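Local coordinates for acyl-CoA thioesterase (Alicyclobacillus acidocaldarius subsp. acidocaldarius, PDB 3RQB) that is of unknown function but, as a hotdog-fold member of the acyl-CoA thioesterase family, probably hydrolyses acyl-CoA thioesters, at the interface of chains A and B. Sequence-based numbering; all coordinates share one arbitrary frame. Chains: chain A/B, Uncharacterized protein.

Contact 1: the interface of chains A and B. Residues chain A 118-119; chain B 267, 269-271.
A:Trp119 and B:Ala269 meet backbone to backbone where two loops of the pair of hotdog-fold chains run against each other. The polar part of the contact is the hydrogen bond from the amide N of A:Trp119 to the carbonyl O of B:Ala269, 2.9 Å long and nearly straight at the hydrogen (171°). The donor does not lie in the plane of the carbonyl group but is tilted from it by 34°. The bond itself uses main-chain atoms only, and it probably helps to hold the two loops in register whatever the side chains on either strand of the contact.

Apolar contact beside the bond is slight. The CB methylene of A:Trp119 lies 4.0 Å from the CB methyl of B:Ala269, while the indole is carried onward along the partner chain because its CG stands anti to the backbone N (chi1 177°). B:Pro270 and B:Val271 continue the chain B segment at the periphery.

Within chain A, the hydroxyl of A:Ser118 makes a weak hydrogen bond back to the next residue, its OG lying 3.3 Å from the carbonyl O of A:Trp119. A methyl group approaches the same hydroxyl from the other chain. Selenomethionine B:Met267, at the end of strand 257-267, bends at its third torsion, and its terminal methyl CE comes to 3.8 Å from OG of A:Ser118.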
ATOM      1  N   SER A 118      -4.095 -11.684  20.942  1.00 65.04           N
ATOM      2  CA  SER A 118      -5.457 -11.605  20.438  1.00 59.33           C
ATOM      3  C   SER A 118      -5.746 -12.796  19.553  1.00 55.13           C
ATOM      4  O   SER A 118      -4.873 -13.634  19.334  1.00 63.02           O
ATOM      5  CB  SER A 118      -5.647 -10.318  19.626  1.00 58.06           C
ATOM      6  OG  SER A 118      -5.169 -10.469  18.293  1.00 51.38           O
ATOM      7  N   TRP A 119      -6.968 -12.855  19.032  1.00 52.67           N
ATOM      8  CA  TRP A 119      -7.382 -13.931  18.136  1.00 58.33           C
ATOM      9  C   TRP A 119      -6.517 -13.999  16.884  1.00 65.57           C
ATOM     10  O   TRP A 119      -6.109 -12.966  16.347  1.00 66.14           O
ATOM     11  CB  TRP A 119      -8.855 -13.788  17.739  1.00 58.99           C
ATOM     12  CG  TRP A 119      -9.297 -14.846  16.758  1.00 66.56           C
ATOM     13  CD1 TRP A 119      -9.337 -16.202  16.967  1.00 76.87           C
ATOM     14  CD2 TRP A 119      -9.747 -14.638  15.416  1.00 61.43           C
ATOM     15  NE1 TRP A 119      -9.779 -16.845  15.833  1.00 79.11           N
ATOM     16  CE2 TRP A 119     -10.041 -15.906  14.866  1.00 70.74           C
ATOM     17  CE3 TRP A 119      -9.921 -13.504  14.618  1.00 48.04           C
ATOM     18  CZ2 TRP A 119     -10.503 -16.067  13.561  1.00 64.92           C
ATOM     19  CZ3 TRP A 119     -10.385 -13.666  13.318  1.00 42.75           C
ATOM     20  CH2 TRP A 119     -10.669 -14.934  12.804  1.00 52.74           C
TER
HETATM   21  N   MSE B 267      -7.706  -4.367  15.026  1.00 48.78           N
HETATM   22  CA  MSE B 267      -8.802  -5.249  15.376  1.00 53.78           C
HETATM   23  C   MSE B 267      -8.761  -5.633  16.864  1.00 66.24           C
HETATM   24  O   MSE B 267      -7.695  -5.954  17.397  1.00 76.33           O
HETATM   25  CB  MSE B 267      -8.712  -6.473  14.486  1.00 54.27           C
HETATM   26  CG  MSE B 267      -9.249  -7.740  15.074  1.00 51.63           C
HETATM   27 SE   MSE B 267      -8.358  -9.191  14.163  0.74 68.42          SE
HETATM   28  CE  MSE B 267      -6.630  -9.123  15.085  1.00 66.65           C
ATOM     29  N   ALA B 269     -10.443  -8.242  18.696  1.00 74.84           N
ATOM     30  CA  ALA B 269     -10.809  -9.583  19.180  1.00 80.90           C
ATOM     31  C   ALA B 269      -9.796 -10.262  20.123  1.00 80.47           C
ATOM     32  O   ALA B 269      -8.675 -10.570  19.723  1.00 78.47           O
ATOM     33  CB  ALA B 269     -11.110 -10.495  17.996  1.00 81.84           C
ATOM     34  N   PRO B 270     -10.196 -10.490  21.386  1.00 83.52           N
ATOM     35  CA  PRO B 270      -9.455 -11.315  22.343  1.00 84.95           C
ATOM     36  C   PRO B 270      -9.960 -12.755  22.352  1.00 83.98           C
ATOM     37  O   PRO B 270     -10.897 -13.090  21.622  1.00 73.50           O
ATOM     38  CB  PRO B 270      -9.759 -10.636  23.673  1.00 88.18           C
ATOM     39  CG  PRO B 270     -11.162 -10.135  23.497  1.00 87.58           C
ATOM     40  CD  PRO B 270     -11.355  -9.839  22.022  1.00 86.10           C
ATOM     41  N   VAL B 271      -9.367 -13.583  23.208  1.00 95.06           N
ATOM     42  CA  VAL B 271      -9.652 -15.019  23.237  1.00 97.23           C
ATOM     43  C   VAL B 271     -10.731 -15.399  24.259  1.00 90.34           C
ATOM     44  O   VAL B 271     -11.068 -16.576  24.424  1.00 82.15           O
ATOM     45  CB  VAL B 271      -8.367 -15.820  23.536  1.00 98.23           C
ATOM     46  CG1 VAL B 271      -8.534 -17.290  23.130  1.00100.88           C
ATOM     47  CG2 VAL B 271      -7.159 -15.171  22.837  1.00 89.07           C
TER

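Contact 2: the interface of chains A and B. Residues chain A 119, 121, 123; chain B 196, 199-200.
Extended first torsions carry A:His121 (chi1 170°) and B:Lys199 (chi1 -167°) toward each other across the interface, and a bend at chi2 of the lysine turns its otherwise straight chain past the imidazole to A:Glu123. The side chains of A:His121 and B:Lys199 cross at about a right angle, with the lysine CE 3.5 Å from the histidine CD2. Beyond this crossing, the ammonium NZ of B:Lys199 forms a salt bridge and hydrogen bond to the carboxylate OE1 of A:Glu123 at 3.1 Å, arriving on the syn side and 21° out of the carboxylate plane.

The same OE1 accepts a hydrogen bond from NE2 of A:His121 at 3.0 Å; it lies in the imidazole plane and is met nearly along its C-O axis. The two donors reach it from opposite faces of the carboxylate plane, a double grip that should fix the rotation of the acid and the tilt of the imidazole. Replacing this acid by an alanine is likely to leave B:Lys199 without its countercharge and the imidazole freer to turn.

The indole of A:Trp119 is sandwiched between its own chain and the partner. The backbone N of A:His121 lies over one face; over the other sits the methyl CD2 of B:Leu200, offset toward the rim and 3.7 Å from CH2. CG of B:Lys199 adds apolar contact with CH2 at 4.0 Å. Helix 195-200 of chain B thus packs against the chain A segment running from the loop at A:Trp119 through short strand 121-122 to A:Glu123.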
ATOM      1  N   TRP A 119      -6.968 -12.855  19.032  1.00 52.67           N
ATOM      2  CA  TRP A 119      -7.382 -13.931  18.136  1.00 58.33           C
ATOM      3  C   TRP A 119      -6.517 -13.999  16.884  1.00 65.57           C
ATOM      4  O   TRP A 119      -6.109 -12.966  16.347  1.00 66.14           O
ATOM      5  CB  TRP A 119      -8.855 -13.788  17.739  1.00 58.99           C
ATOM      6  CG  TRP A 119      -9.297 -14.846  16.758  1.00 66.56           C
ATOM      7  CD1 TRP A 119      -9.337 -16.202  16.967  1.00 76.87           C
ATOM      8  CD2 TRP A 119      -9.747 -14.638  15.416  1.00 61.43           C
ATOM      9  NE1 TRP A 119      -9.779 -16.845  15.833  1.00 79.11           N
ATOM     10  CE2 TRP A 119     -10.041 -15.906  14.866  1.00 70.74           C
ATOM     11  CE3 TRP A 119      -9.921 -13.504  14.618  1.00 48.04           C
ATOM     12  CZ2 TRP A 119     -10.503 -16.067  13.561  1.00 64.92           C
ATOM     13  CZ3 TRP A 119     -10.385 -13.666  13.318  1.00 42.75           C
ATOM     14  CH2 TRP A 119     -10.669 -14.934  12.804  1.00 52.74           C
ATOM     15  N   HIS A 121      -6.159 -16.049  12.994  1.00 54.10           N
ATOM     16  CA  HIS A 121      -6.331 -16.988  11.893  1.00 53.52           C
ATOM     17  C   HIS A 121      -5.609 -16.440  10.668  1.00 54.25           C
ATOM     18  O   HIS A 121      -5.456 -15.233  10.522  1.00 59.32           O
ATOM     19  CB  HIS A 121      -7.806 -17.213  11.582  1.00 53.62           C
ATOM     20  CG  HIS A 121      -8.040 -17.974  10.317  1.00 53.95           C
ATOM     21  ND1 HIS A 121      -7.804 -19.326  10.207  1.00 60.54           N
ATOM     22  CD2 HIS A 121      -8.472 -17.568   9.099  1.00 57.57           C
ATOM     23  CE1 HIS A 121      -8.089 -19.724   8.979  1.00 64.42           C
ATOM     24  NE2 HIS A 121      -8.496 -18.676   8.286  1.00 63.13           N
ATOM     25  N   GLU A 123      -5.777 -16.453   6.545  1.00 54.56           N
ATOM     26  CA  GLU A 123      -6.681 -16.805   5.450  1.00 55.31           C
ATOM     27  C   GLU A 123      -5.981 -17.418   4.245  1.00 54.44           C
ATOM     28  O   GLU A 123      -6.402 -18.464   3.746  1.00 47.99           O
ATOM     29  CB  GLU A 123      -7.493 -15.581   5.011  1.00 56.20           C
ATOM     30  CG  GLU A 123      -8.633 -15.910   4.057  1.00 65.29           C
ATOM     31  CD  GLU A 123      -9.544 -17.014   4.584  1.00 73.98           C
ATOM     32  OE1 GLU A 123      -9.522 -17.283   5.807  1.00 73.71           O
ATOM     33  OE2 GLU A 123     -10.280 -17.617   3.771  1.00 78.09           O
TER
ATOM     34  N   VAL B 196     -12.892  -9.057   8.885  1.00 43.47           N
ATOM     35  CA  VAL B 196     -13.122  -9.810  10.113  1.00 36.98           C
ATOM     36  C   VAL B 196     -14.612 -10.102  10.395  1.00 37.21           C
ATOM     37  O   VAL B 196     -14.963 -11.214  10.790  1.00 40.02           O
ATOM     38  CB  VAL B 196     -12.432  -9.126  11.317  1.00 37.28           C
ATOM     39  CG1 VAL B 196     -13.176  -7.869  11.706  1.00 44.19           C
ATOM     40  CG2 VAL B 196     -12.335 -10.075  12.503  1.00 31.54           C
ATOM     41  N   LYS B 199     -15.602 -12.976   8.467  1.00 38.89           N
ATOM     42  CA  LYS B 199     -15.070 -14.222   9.011  1.00 46.00           C
ATOM     43  C   LYS B 199     -15.787 -14.687  10.288  1.00 44.68           C
ATOM     44  O   LYS B 199     -16.015 -15.878  10.480  1.00 43.48           O
ATOM     45  CB  LYS B 199     -13.562 -14.096   9.254  1.00 52.90           C
ATOM     46  CG  LYS B 199     -12.847 -15.425   9.515  1.00 61.55           C
ATOM     47  CD  LYS B 199     -12.756 -16.319   8.267  1.00 64.97           C
ATOM     48  CE  LYS B 199     -11.891 -17.561   8.529  1.00 62.71           C
ATOM     49  NZ  LYS B 199     -11.891 -18.546   7.403  1.00 60.60           N
ATOM     50  N   LEU B 200     -16.113 -13.750  11.170  1.00 43.31           N
ATOM     51  CA  LEU B 200     -16.776 -14.101  12.417  1.00 40.56           C
ATOM     52  C   LEU B 200     -18.294 -14.036  12.394  1.00 50.43           C
ATOM     53  O   LEU B 200     -18.929 -14.468  13.353  1.00 55.83           O
ATOM     54  CB  LEU B 200     -16.282 -13.190  13.530  1.00 42.71           C
ATOM     55  CG  LEU B 200     -14.767 -13.180  13.682  1.00 43.38           C
ATOM     56  CD1 LEU B 200     -14.370 -12.395  14.941  1.00 39.38           C
ATOM     57  CD2 LEU B 200     -14.231 -14.621  13.704  1.00 35.60           C
TER

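Contact 3: the interface of chains A and B. Residues chain A 85-86, 88, 93; chain B 70-71, 104-105.
A:Arg86 reaches past B:Ala70 and B:Ala71 toward the carbonyl of B:Val104. Its first torsion sets CG anti to the backbone N, with CB packed 3.9 Å from CB of B:Ala70. After a bend at chi2 (68°) the guanidinium carbon CZ comes 3.7 Å from CB of B:Ala71. The terminal NH1 then gives a hydrogen bond to O of B:Val104 at 2.6 Å. This oxygen lies in the guanidinium plane, whereas the donor stands above the carbonyl plane, 47° out of it, and is not directed at a lone pair.

The other oriented groups converge on B:Ala70. The imidazole of A:His93 presents a face to this residue, with CA of B:Ala70 over the ring centre at 3.8 Å from the centroid in a CH-pi contact. A:Asn88 sends its amide ND2 to the carbonyl O of B:Ala70 at 3.0 Å, nearly along the C=O direction, although that oxygen is tilted 26° from the amide plane. Together ring and amide would hold the loop at B:Ala70 in place.

Between A:Val85 and B:Val104 the side-chain packing is doubtful as modelled, but water 1 bridges their main chains, from O of A:Val85 to N of B:Val104. In the fold, the end of strand 77-87, the following loop and strand 91-100 of chain A meet the loop at B:Ala70 and B:Ala71, just after strand 61-69, and the start of strand 103-113.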
ATOM      1  N   VAL A  85       4.540  12.710  13.646  1.00 43.01           N
ATOM      2  CA  VAL A  85       3.462  13.629  13.360  1.00 44.86           C
ATOM      3  C   VAL A  85       2.306  13.585  14.382  1.00 48.23           C
ATOM      4  O   VAL A  85       1.678  14.606  14.687  1.00 46.68           O
ATOM      5  CB  VAL A  85       2.995  13.375  11.919  1.00 44.80           C
ATOM      6  CG1 VAL A  85       1.519  13.632  11.768  1.00 52.13           C
ATOM      7  CG2 VAL A  85       3.845  14.201  10.947  1.00 35.38           C
ATOM      8  N   ARG A  86       2.025  12.398  14.902  1.00 48.19           N
ATOM      9  CA  ARG A  86       1.062  12.255  15.981  1.00 48.30           C
ATOM     10  C   ARG A  86       1.501  11.100  16.885  1.00 49.81           C
ATOM     11  O   ARG A  86       1.955  10.054  16.396  1.00 40.63           O
ATOM     12  CB  ARG A  86      -0.343  12.017  15.413  1.00 47.21           C
ATOM     13  CG  ARG A  86      -1.447  11.829  16.454  1.00 49.21           C
ATOM     14  CD  ARG A  86      -1.708  13.112  17.215  1.00 55.52           C
ATOM     15  NE  ARG A  86      -2.892  13.019  18.063  1.00 60.59           N
ATOM     16  CZ  ARG A  86      -4.123  13.327  17.660  1.00 62.92           C
ATOM     17  NH1 ARG A  86      -4.340  13.743  16.418  1.00 62.24           N
ATOM     18  NH2 ARG A  86      -5.140  13.222  18.500  1.00 63.13           N
ATOM     19  N   ASN A  88      -0.076   8.767  19.813  1.00 47.97           N
ATOM     20  CA  ASN A  88      -1.237   8.384  20.590  1.00 45.23           C
ATOM     21  C   ASN A  88      -0.815   7.469  21.718  1.00 48.91           C
ATOM     22  O   ASN A  88       0.366   7.165  21.875  1.00 46.00           O
ATOM     23  CB  ASN A  88      -2.278   7.699  19.712  1.00 44.25           C
ATOM     24  CG  ASN A  88      -2.639   8.520  18.492  1.00 46.98           C
ATOM     25  OD1 ASN A  88      -3.394   9.491  18.580  1.00 49.14           O
ATOM     26  ND2 ASN A  88      -2.099   8.134  17.342  1.00 48.17           N
ATOM     27  N   HIS A  93       2.474   7.799  14.460  1.00 36.80           N
ATOM     28  CA  HIS A  93       2.661   7.964  13.007  1.00 35.44           C
ATOM     29  C   HIS A  93       3.820   8.897  12.632  1.00 37.86           C
ATOM     30  O   HIS A  93       3.970   9.982  13.203  1.00 41.44           O
ATOM     31  CB  HIS A  93       1.359   8.436  12.331  1.00 37.42           C
ATOM     32  CG  HIS A  93       0.211   7.482  12.493  1.00 48.88           C
ATOM     33  ND1 HIS A  93      -0.375   6.831  11.429  1.00 52.72           N
ATOM     34  CD2 HIS A  93      -0.444   7.053  13.601  1.00 47.25           C
ATOM     35  CE1 HIS A  93      -1.342   6.046  11.871  1.00 48.96           C
ATOM     36  NE2 HIS A  93      -1.405   6.164  13.185  1.00 47.06           N
TER
ATOM     37  N   ALA B  70      -4.226   9.035  11.592  1.00 44.63           N
ATOM     38  CA  ALA B  70      -3.413   9.263  12.777  1.00 48.26           C
ATOM     39  C   ALA B  70      -4.293   9.246  13.996  1.00 50.22           C
ATOM     40  O   ALA B  70      -3.856   8.904  15.092  1.00 53.40           O
ATOM     41  CB  ALA B  70      -2.700  10.578  12.667  1.00 48.69           C
ATOM     42  N   ALA B  71      -5.557   9.566  13.775  1.00 48.06           N
ATOM     43  CA  ALA B  71      -6.511   9.728  14.849  1.00 50.15           C
ATOM     44  C   ALA B  71      -7.823   9.996  14.161  1.00 54.84           C
ATOM     45  O   ALA B  71      -7.836  10.598  13.087  1.00 56.96           O
ATOM     46  CB  ALA B  71      -6.124  10.906  15.711  1.00 48.46           C
ATOM     47  N   VAL B 104      -2.491  16.951  14.243  1.00 64.92           N
ATOM     48  CA  VAL B 104      -2.545  16.152  13.031  1.00 56.32           C
ATOM     49  C   VAL B 104      -3.506  14.985  13.146  1.00 55.43           C
ATOM     50  O   VAL B 104      -3.356  14.100  13.986  1.00 57.81           O
ATOM     51  CB  VAL B 104      -1.195  15.577  12.633  1.00 52.30           C
ATOM     52  CG1 VAL B 104      -1.363  14.793  11.345  1.00 52.43           C
ATOM     53  CG2 VAL B 104      -0.179  16.678  12.454  1.00 47.21           C
ATOM     54  N   VAL B 105      -4.459  14.982  12.230  1.00 55.85           N
ATOM     55  CA  VAL B 105      -5.532  14.010  12.156  1.00 55.37           C
ATOM     56  C   VAL B 105      -5.197  12.891  11.168  1.00 47.38           C
ATOM     57  O   VAL B 105      -5.256  11.706  11.513  1.00 42.90           O
ATOM     58  CB  VAL B 105      -6.861  14.682  11.810  1.00 62.45           C
ATOM     59  CG1 VAL B 105      -7.759  13.718  11.055  1.00 74.68           C
ATOM     60  CG2 VAL B 105      -7.532  15.165  13.077  1.00 56.19           C
TER
HETATM   61  O   HOH W   1      -0.203  16.312  16.183  1.00 35.38           O

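Contacts 1 and 2 are neighbours, their C-alpha centres about 9 Å apart. They share A:Trp119, which uses its backbone N and CB in contact 1 and its indole in contact 2, so that one chain A residue touches both the C-terminal segment and helix 195-200 of chain B. Contact 3 is a separate patch of strand ends and loops, its C-alpha centre about 24 Å from that of contact 1 and about 28 Å from that of contact 2. Two-fold symmetry repeats each contact with the chains exchanged. This spread would hold the pair in a defined orientation, consistent with a dimer, although the structure alone does not establish one in solution.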